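Putative alcohol dehydrogenase (PDB 4J6F) probably catalyses the NAD+-dependent oxidation of alcohols as a member of the medium-chain dehydrogenase/reductase family. Local coordinates at residues 43-48 against 364-369; 185-190 against 376-381. All coordinates share one frame; numbering follows the deposited sequence.

Contact 1: residues 43-48 against 364-369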
ATOM      1  N   GLY A  43     -30.260  10.149  -0.766  1.00 34.98           N
ATOM      2  CA  GLY A  43     -31.236   9.510  -1.641  1.00 36.39           C
ATOM      3  C   GLY A  43     -31.010   9.797  -3.116  1.00 38.33           C
ATOM      4  O   GLY A  43     -29.870  10.028  -3.560  1.00 39.77           O
ATOM      5  N   GLY A  44     -32.099   9.793  -3.882  1.00 37.55           N
ATOM      6  CA  GLY A  44     -32.010   9.937  -5.333  1.00 37.33           C
ATOM      7  C   GLY A  44     -32.119  11.368  -5.818  1.00 37.16           C
ATOM      8  O   GLY A  44     -32.241  12.290  -5.021  1.00 37.85           O
ATOM      9  N   LEU A  45     -32.269  11.548  -7.112  1.00 37.12           N
ATOM     10  CA  LEU A  45     -32.236  12.870  -7.683  1.00 36.87           C
ATOM     11  C   LEU A  45     -33.287  13.747  -7.024  1.00 40.10           C
ATOM     12  O   LEU A  45     -33.112  14.948  -6.931  1.00 42.36           O
ATOM     13  CB  LEU A  45     -32.499  12.802  -9.181  1.00 35.86           C
ATOM     14  CG  LEU A  45     -31.442  12.172 -10.076  1.00 35.40           C
ATOM     15  CD1 LEU A  45     -31.942  12.155 -11.502  1.00 36.26           C
ATOM     16  CD2 LEU A  45     -30.138  12.934  -9.999  1.00 33.97           C
ATOM     17  N   GLU A  46     -34.397  13.167  -6.599  1.00 42.26           N
ATOM     18  CA  GLU A  46     -35.481  13.977  -6.027  1.00 45.01           C
ATOM     19  C   GLU A  46     -35.052  14.739  -4.763  1.00 42.29           C
ATOM     20  O   GLU A  46     -35.713  15.707  -4.370  1.00 43.94           O
ATOM     21  CB  GLU A  46     -36.764  13.156  -5.816  1.00 51.26           C
ATOM     22  CG  GLU A  46     -36.797  12.273  -4.566  1.00 63.18           C
ATOM     23  CD  GLU A  46     -36.040  10.947  -4.698  1.00 74.10           C
ATOM     24  OE1 GLU A  46     -35.871  10.285  -3.647  1.00 81.35           O
ATOM     25  OE2 GLU A  46     -35.620  10.554  -5.823  1.00 69.38           O
ATOM     26  N   LYS A  47     -33.935  14.317  -4.162  1.00 37.64           N
ATOM     27  CA  LYS A  47     -33.300  15.051  -3.060  1.00 35.78           C
ATOM     28  C   LYS A  47     -32.569  16.336  -3.510  1.00 34.25           C
ATOM     29  O   LYS A  47     -32.165  17.153  -2.673  1.00 33.01           O
ATOM     30  CB  LYS A  47     -32.346  14.149  -2.266  1.00 36.90           C
ATOM     31  CG  LYS A  47     -32.977  12.920  -1.613  1.00 39.71           C
ATOM     32  CD  LYS A  47     -34.009  13.271  -0.542  1.00 42.05           C
ATOM     33  CE  LYS A  47     -34.766  12.031  -0.080  1.00 43.17           C
ATOM     34  NZ  LYS A  47     -35.484  12.209   1.216  1.00 43.63           N
ATOM     35  N   LEU A  48     -32.412  16.528  -4.821  1.00 34.28           N
ATOM     36  CA  LEU A  48     -31.844  17.782  -5.336  1.00 33.78           C
ATOM     37  C   LEU A  48     -32.940  18.737  -5.776  1.00 37.51           C
ATOM     38  O   LEU A  48     -33.550  18.525  -6.817  1.00 40.32           O
ATOM     39  CB  LEU A  48     -30.886  17.536  -6.507  1.00 30.34           C
ATOM     40  CG  LEU A  48     -29.656  16.647  -6.300  1.00 28.31           C
ATOM     41  CD1 LEU A  48     -29.156  16.168  -7.654  1.00 27.22           C
ATOM     42  CD2 LEU A  48     -28.547  17.323  -5.494  1.00 26.92           C
ATOM     43  N   ALA A 364     -28.399  16.986 -16.238  1.00 33.08           N
ATOM     44  CA  ALA A 364     -26.939  17.010 -16.123  1.00 30.98           C
ATOM     45  C   ALA A 364     -26.386  15.813 -15.361  1.00 32.34           C
ATOM     46  O   ALA A 364     -25.433  15.170 -15.806  1.00 33.59           O
ATOM     47  CB  ALA A 364     -26.484  18.286 -15.456  1.00 29.14           C
ATOM     48  N   GLN A 365     -26.976  15.504 -14.211  1.00 31.82           N
ATOM     49  CA  GLN A 365     -26.434  14.436 -13.391  1.00 31.25           C
ATOM     50  C   GLN A 365     -26.787  13.039 -13.917  1.00 31.35           C
ATOM     51  O   GLN A 365     -26.048  12.067 -13.669  1.00 29.54           O
ATOM     52  CB  GLN A 365     -26.840  14.596 -11.935  1.00 31.03           C
ATOM     53  CG  GLN A 365     -26.025  13.707 -11.029  1.00 31.95           C
ATOM     54  CD  GLN A 365     -25.801  14.333  -9.694  1.00 36.08           C
ATOM     55  OE1 GLN A 365     -26.714  14.412  -8.886  1.00 38.22           O
ATOM     56  NE2 GLN A 365     -24.580  14.792  -9.452  1.00 39.70           N
ATOM     57  N   THR A 366     -27.910  12.945 -14.635  1.00 31.48           N
ATOM     58  CA  THR A 366     -28.277  11.705 -15.307  1.00 31.37           C
ATOM     59  C   THR A 366     -27.207  11.420 -16.353  1.00 32.95           C
ATOM     60  O   THR A 366     -26.606  10.332 -16.375  1.00 33.37           O
ATOM     61  CB  THR A 366     -29.686  11.765 -15.923  1.00 31.01           C
ATOM     62  OG1 THR A 366     -30.622  12.196 -14.933  1.00 32.30           O
ATOM     63  CG2 THR A 366     -30.124  10.419 -16.361  1.00 31.48           C
ATOM     64  N   ASP A 367     -26.926  12.420 -17.182  1.00 33.36           N
ATOM     65  CA  ASP A 367     -25.856  12.305 -18.155  1.00 32.91           C
ATOM     66  C   ASP A 367     -24.526  12.034 -17.488  1.00 31.35           C
ATOM     67  O   ASP A 367     -23.740  11.230 -17.981  1.00 31.74           O
ATOM     68  CB  ASP A 367     -25.789  13.555 -19.008  1.00 34.35           C
ATOM     69  CG  ASP A 367     -26.896  13.603 -20.030  1.00 38.64           C
ATOM     70  OD1 ASP A 367     -27.804  12.736 -19.974  1.00 38.77           O
ATOM     71  OD2 ASP A 367     -26.861  14.506 -20.891  1.00 41.59           O
ATOM     72  N   PHE A 368     -24.283  12.677 -16.351  1.00 30.50           N
ATOM     73  CA  PHE A 368     -23.038  12.461 -15.622  1.00 28.73           C
ATOM     74  C   PHE A 368     -22.857  11.013 -15.189  1.00 31.11           C
ATOM     75  O   PHE A 368     -21.763  10.469 -15.291  1.00 32.05           O
ATOM     76  CB  PHE A 368     -22.953  13.348 -14.401  1.00 26.18           C
ATOM     77  CG  PHE A 368     -21.686  13.165 -13.635  1.00 24.97           C
ATOM     78  CD1 PHE A 368     -20.502  13.723 -14.093  1.00 23.87           C
ATOM     79  CD2 PHE A 368     -21.666  12.412 -12.468  1.00 25.00           C
ATOM     80  CE1 PHE A 368     -19.323  13.549 -13.399  1.00 23.46           C
ATOM     81  CE2 PHE A 368     -20.492  12.229 -11.764  1.00 24.38           C
ATOM     82  CZ  PHE A 368     -19.316  12.800 -12.235  1.00 24.09           C
HETATM   83  N   MSE A 369     -23.933  10.397 -14.706  1.00 32.67           N
HETATM   84  CA  MSE A 369     -23.873   9.042 -14.191  1.00 32.60           C
HETATM   85  C   MSE A 369     -23.734   8.063 -15.319  1.00 34.27           C
HETATM   86  O   MSE A 369     -23.144   7.005 -15.142  1.00 35.92           O
HETATM   87  CB  MSE A 369     -25.115   8.740 -13.372  1.00 35.48           C
HETATM   88  CG  MSE A 369     -25.042   9.274 -11.938  1.00 38.98           C
HETATM   89 SE   MSE A 369     -26.838   9.267 -11.096  1.00 46.04          SE
HETATM   90  CE  MSE A 369     -26.560   7.930  -9.685  1.00 46.67           C
TER
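L45 overlaps the side chain of Q365, and its two methyls divide between neighbouring residues of helix 361-370. CD2 lies alongside the glutamine, 3.9 Å from Q365 OE1 and 4.2 Å from Q365 CB, the two side chains sliding past each other in opposite directions. CD1 instead meets T366 OG1 at 3.7 Å, where leucine and threonine cross at about a right angle. A chi2 of 177° sets CD1 at the extended end of the leucine, at T366, and turns CD2 aside to Q365.

L48 comes to the same amide. Its CD1 touches Q365 OE1, again with the side chains at about a right angle, so that one oxygen has methyls from L45, first in the 3-10 turn, and L48, first in strand 48-51. CG anti to the backbone N (chi1 -166°) and a bend at chi2 bring Q365 OE1 to the two leucines. No hydrogen bond joins the two segments. Q365 OE1 has a weak one from R81, and T366 OG1 is bonded back to the carbonyl of H362 within its own helix. The two leucines are presented together by the turn, in which L48 N donates to L45 O at 2.7 Å and K47 N to G44 O at 2.8 Å.

The loop between strands 33-39 and 48-51 is thus laid by van der Waals contact against helix 361-370, which leads into C-terminal strand 376-380 of the GroES-like part. L48 also packs on V37 and L39 of strand 33-39, while helix 75-82 borders both segments, touching L45 through R81 and Q365 through V78.

Contact 2: residues 185-190 against 376-381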
ATOM      1  N   LEU A 185     -11.792  26.428 -17.599  1.00 34.20           N
ATOM      2  CA  LEU A 185     -11.104  26.458 -16.326  1.00 31.54           C
ATOM      3  C   LEU A 185     -11.811  25.632 -15.253  1.00 31.91           C
ATOM      4  O   LEU A 185     -11.178  25.162 -14.312  1.00 33.10           O
ATOM      5  CB  LEU A 185     -11.006  27.908 -15.878  1.00 31.28           C
ATOM      6  CG  LEU A 185      -9.794  28.347 -15.078  1.00 32.02           C
ATOM      7  CD1 LEU A 185      -8.506  27.861 -15.726  1.00 32.79           C
ATOM      8  CD2 LEU A 185      -9.822  29.860 -14.993  1.00 32.41           C
ATOM      9  N   ALA A 186     -13.123  25.456 -15.388  1.00 32.61           N
ATOM     10  CA  ALA A 186     -13.917  24.733 -14.388  1.00 33.08           C
ATOM     11  C   ALA A 186     -13.798  23.209 -14.485  1.00 36.20           C
ATOM     12  O   ALA A 186     -14.485  22.470 -13.774  1.00 38.35           O
ATOM     13  CB  ALA A 186     -15.372  25.151 -14.482  1.00 32.36           C
ATOM     14  N   THR A 187     -12.936  22.726 -15.369  1.00 35.26           N
ATOM     15  CA  THR A 187     -12.838  21.295 -15.577  1.00 32.22           C
ATOM     16  C   THR A 187     -11.799  20.689 -14.646  1.00 33.48           C
ATOM     17  O   THR A 187     -11.753  19.482 -14.486  1.00 34.65           O
ATOM     18  CB  THR A 187     -12.511  20.945 -17.053  1.00 31.25           C
ATOM     19  OG1 THR A 187     -11.173  21.346 -17.379  1.00 32.62           O
ATOM     20  CG2 THR A 187     -13.474  21.628 -18.004  1.00 30.48           C
ATOM     21  N   PHE A 188     -10.984  21.523 -14.006  1.00 34.95           N
ATOM     22  CA  PHE A 188      -9.724  21.035 -13.428  1.00 34.20           C
ATOM     23  C   PHE A 188      -9.693  20.597 -11.962  1.00 36.53           C
ATOM     24  O   PHE A 188      -9.212  19.503 -11.664  1.00 38.12           O
ATOM     25  CB  PHE A 188      -8.606  22.040 -13.659  1.00 30.78           C
ATOM     26  CG  PHE A 188      -8.215  22.207 -15.098  1.00 29.92           C
ATOM     27  CD1 PHE A 188      -7.529  21.210 -15.768  1.00 29.87           C
ATOM     28  CD2 PHE A 188      -8.483  23.388 -15.767  1.00 30.36           C
ATOM     29  CE1 PHE A 188      -7.137  21.381 -17.085  1.00 31.51           C
ATOM     30  CE2 PHE A 188      -8.094  23.567 -17.085  1.00 31.94           C
ATOM     31  CZ  PHE A 188      -7.414  22.563 -17.747  1.00 32.28           C
ATOM     32  N   CYS A 189     -10.206  21.390 -11.031  1.00 35.45           N
ATOM     33  CA  CYS A 189      -9.762  21.295  -9.637  1.00 35.33           C
ATOM     34  C   CYS A 189      -9.919  20.018  -8.777  1.00 33.42           C
ATOM     35  O   CYS A 189      -8.943  19.570  -8.209  1.00 33.08           O
ATOM     36  CB  CYS A 189     -10.381  22.450  -8.860  1.00 40.41           C
ATOM     37  SG  CYS A 189     -10.016  22.432  -7.105  1.00 50.25           S
ATOM     38  N   CYS A 190     -11.085  19.392  -8.717  1.00 32.55           N
ATOM     39  CA  CYS A 190     -11.225  18.139  -7.988  1.00 30.33           C
ATOM     40  C   CYS A 190     -10.478  16.980  -8.631  1.00 29.62           C
ATOM     41  O   CYS A 190      -9.627  16.374  -7.984  1.00 32.49           O
ATOM     42  CB  CYS A 190     -12.700  17.777  -7.782  1.00 32.42           C
ATOM     43  SG  CYS A 190     -12.973  16.245  -6.848  1.00 34.48           S
ATOM     44  N   LYS A 376     -15.058  16.167 -18.830  1.00 44.48           N
ATOM     45  CA  LYS A 376     -15.903  16.640 -17.749  1.00 39.68           C
ATOM     46  C   LYS A 376     -17.127  17.432 -18.184  1.00 37.90           C
ATOM     47  O   LYS A 376     -17.113  18.126 -19.182  1.00 36.76           O
ATOM     48  CB  LYS A 376     -15.067  17.458 -16.767  1.00 37.33           C
ATOM     49  CG  LYS A 376     -13.646  16.944 -16.628  1.00 38.37           C
ATOM     50  CD  LYS A 376     -13.108  17.025 -15.211  1.00 39.00           C
ATOM     51  CE  LYS A 376     -14.158  16.721 -14.164  1.00 42.04           C
ATOM     52  NZ  LYS A 376     -14.566  17.957 -13.453  1.00 46.61           N
ATOM     53  N   LEU A 377     -18.189  17.309 -17.400  1.00 36.82           N
ATOM     54  CA  LEU A 377     -19.413  18.075 -17.596  1.00 34.29           C
ATOM     55  C   LEU A 377     -19.379  19.304 -16.688  1.00 31.99           C
ATOM     56  O   LEU A 377     -18.911  19.238 -15.534  1.00 30.12           O
ATOM     57  CB  LEU A 377     -20.656  17.212 -17.356  1.00 33.24           C
ATOM     58  CG  LEU A 377     -20.788  15.924 -18.193  1.00 34.90           C
ATOM     59  CD1 LEU A 377     -22.140  15.271 -17.955  1.00 35.41           C
ATOM     60  CD2 LEU A 377     -20.587  16.129 -19.691  1.00 35.60           C
ATOM     61  N   VAL A 378     -19.829  20.430 -17.240  1.00 30.58           N
ATOM     62  CA  VAL A 378     -19.795  21.725 -16.549  1.00 29.48           C
ATOM     63  C   VAL A 378     -21.202  22.305 -16.385  1.00 32.15           C
ATOM     64  O   VAL A 378     -21.989  22.333 -17.347  1.00 34.66           O
ATOM     65  CB  VAL A 378     -18.925  22.736 -17.317  1.00 26.35           C
ATOM     66  CG1 VAL A 378     -18.864  24.053 -16.573  1.00 24.39           C
ATOM     67  CG2 VAL A 378     -17.535  22.162 -17.537  1.00 25.52           C
ATOM     68  N   VAL A 379     -21.514  22.765 -15.173  1.00 30.96           N
ATOM     69  CA  VAL A 379     -22.816  23.375 -14.886  1.00 29.46           C
ATOM     70  C   VAL A 379     -22.714  24.900 -14.815  1.00 31.21           C
ATOM     71  O   VAL A 379     -21.893  25.433 -14.063  1.00 31.53           O
ATOM     72  CB  VAL A 379     -23.415  22.826 -13.591  1.00 26.42           C
ATOM     73  CG1 VAL A 379     -24.679  23.585 -13.242  1.00 27.09           C
ATOM     74  CG2 VAL A 379     -23.710  21.347 -13.744  1.00 25.11           C
ATOM     75  N   VAL A 380     -23.545  25.582 -15.605  1.00 32.07           N
ATOM     76  CA  VAL A 380     -23.564  27.046 -15.674  1.00 33.80           C
ATOM     77  C   VAL A 380     -24.867  27.622 -15.118  1.00 34.88           C
ATOM     78  O   VAL A 380     -25.926  27.121 -15.444  1.00 36.38           O
ATOM     79  CB  VAL A 380     -23.379  27.514 -17.127  1.00 35.29           C
ATOM     80  CG1 VAL A 380     -23.697  29.000 -17.277  1.00 36.18           C
ATOM     81  CG2 VAL A 380     -21.963  27.208 -17.589  1.00 34.55           C
ATOM     82  N   PRO A 381     -24.793  28.670 -14.269  1.00 36.93           N
ATOM     83  CA  PRO A 381     -26.027  29.271 -13.751  1.00 39.04           C
ATOM     84  C   PRO A 381     -26.923  29.906 -14.816  1.00 47.62           C
ATOM     85  O   PRO A 381     -26.424  30.591 -15.713  1.00 44.78           O
ATOM     86  CB  PRO A 381     -25.521  30.319 -12.765  1.00 35.91           C
ATOM     87  CG  PRO A 381     -24.233  29.737 -12.278  1.00 36.71           C
ATOM     88  CD  PRO A 381     -23.616  29.151 -13.520  1.00 36.98           C
TER
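A186 and T187, inside a type I beta turn from L185 to F188, lie beside strand 376-380, the last strand of the mixed sheet, between 63-72 and 352-357, with T187 CA 6.0 Å from K376 CA and A186 CA 6.9 Å from V378 CA. K376 and V378 point their side chains toward the turn, whereas L377 between them points away.

The apolar half of the contact belongs to V378. Its CG1 meets A186 CB at 4.2 Å, and its CG2 lies 4.1 Å from T187 CG2, the valine and threonine crossing obliquely. With chi1 at 69°, T187 splits its two branches: the methyl goes to V378, while OG1 sits over the centre of the F188 ring, 3.6 Å above its plane, and is hydrogen-bonded to the carbonyl of E184.

K376 runs past the threonine, its CG 4.2 Å from T187 CB. Bends at chi2, chi3 and chi4 curl the chain along the turn instead of extending it. NZ makes a salt bridge to D113 of strand 113-121, with weak hydrogen bonds to M73 and N74. Its bond to T187 O, at 3.4 Å, is also weak, and the position of that oxygen is uncertain. A methionine in place of K376 would probably leave the D113 carboxylate without its charged mate in a buried setting.

D113 OD2 takes the lysine, while OD1 accepts from C190 N, and that shared carboxylate links lysine to backbone. The chemistry is therefore mixed: methyl packing holds the turn to the strand, and the buried ammonium group is probably stabilised chiefly by D113, with the surrounding oxygens adding less.

In the fold
From the N terminus, the chain leaves strand 33-39 through 43-48, the first half of contact 1, and then builds the sheet that includes strands 63-72 and 113-121. It reaches 185-190, which opens contact 2, before passing through the six-stranded parallel sheet of the Rossmann-type domain. Helix 361-370 then closes contact 1 over 315 intervening residues, and strand 376-380 closes contact 2 over 185. The two loops cross without nesting, and both enclose the Rossmann-type domain. Their centres lie about 17 Å apart, and L377 CD1 packs 3.7 Å from F368 N. Together they bring the returning C-terminal chain back onto the N-terminal, GroES-like part of the fold.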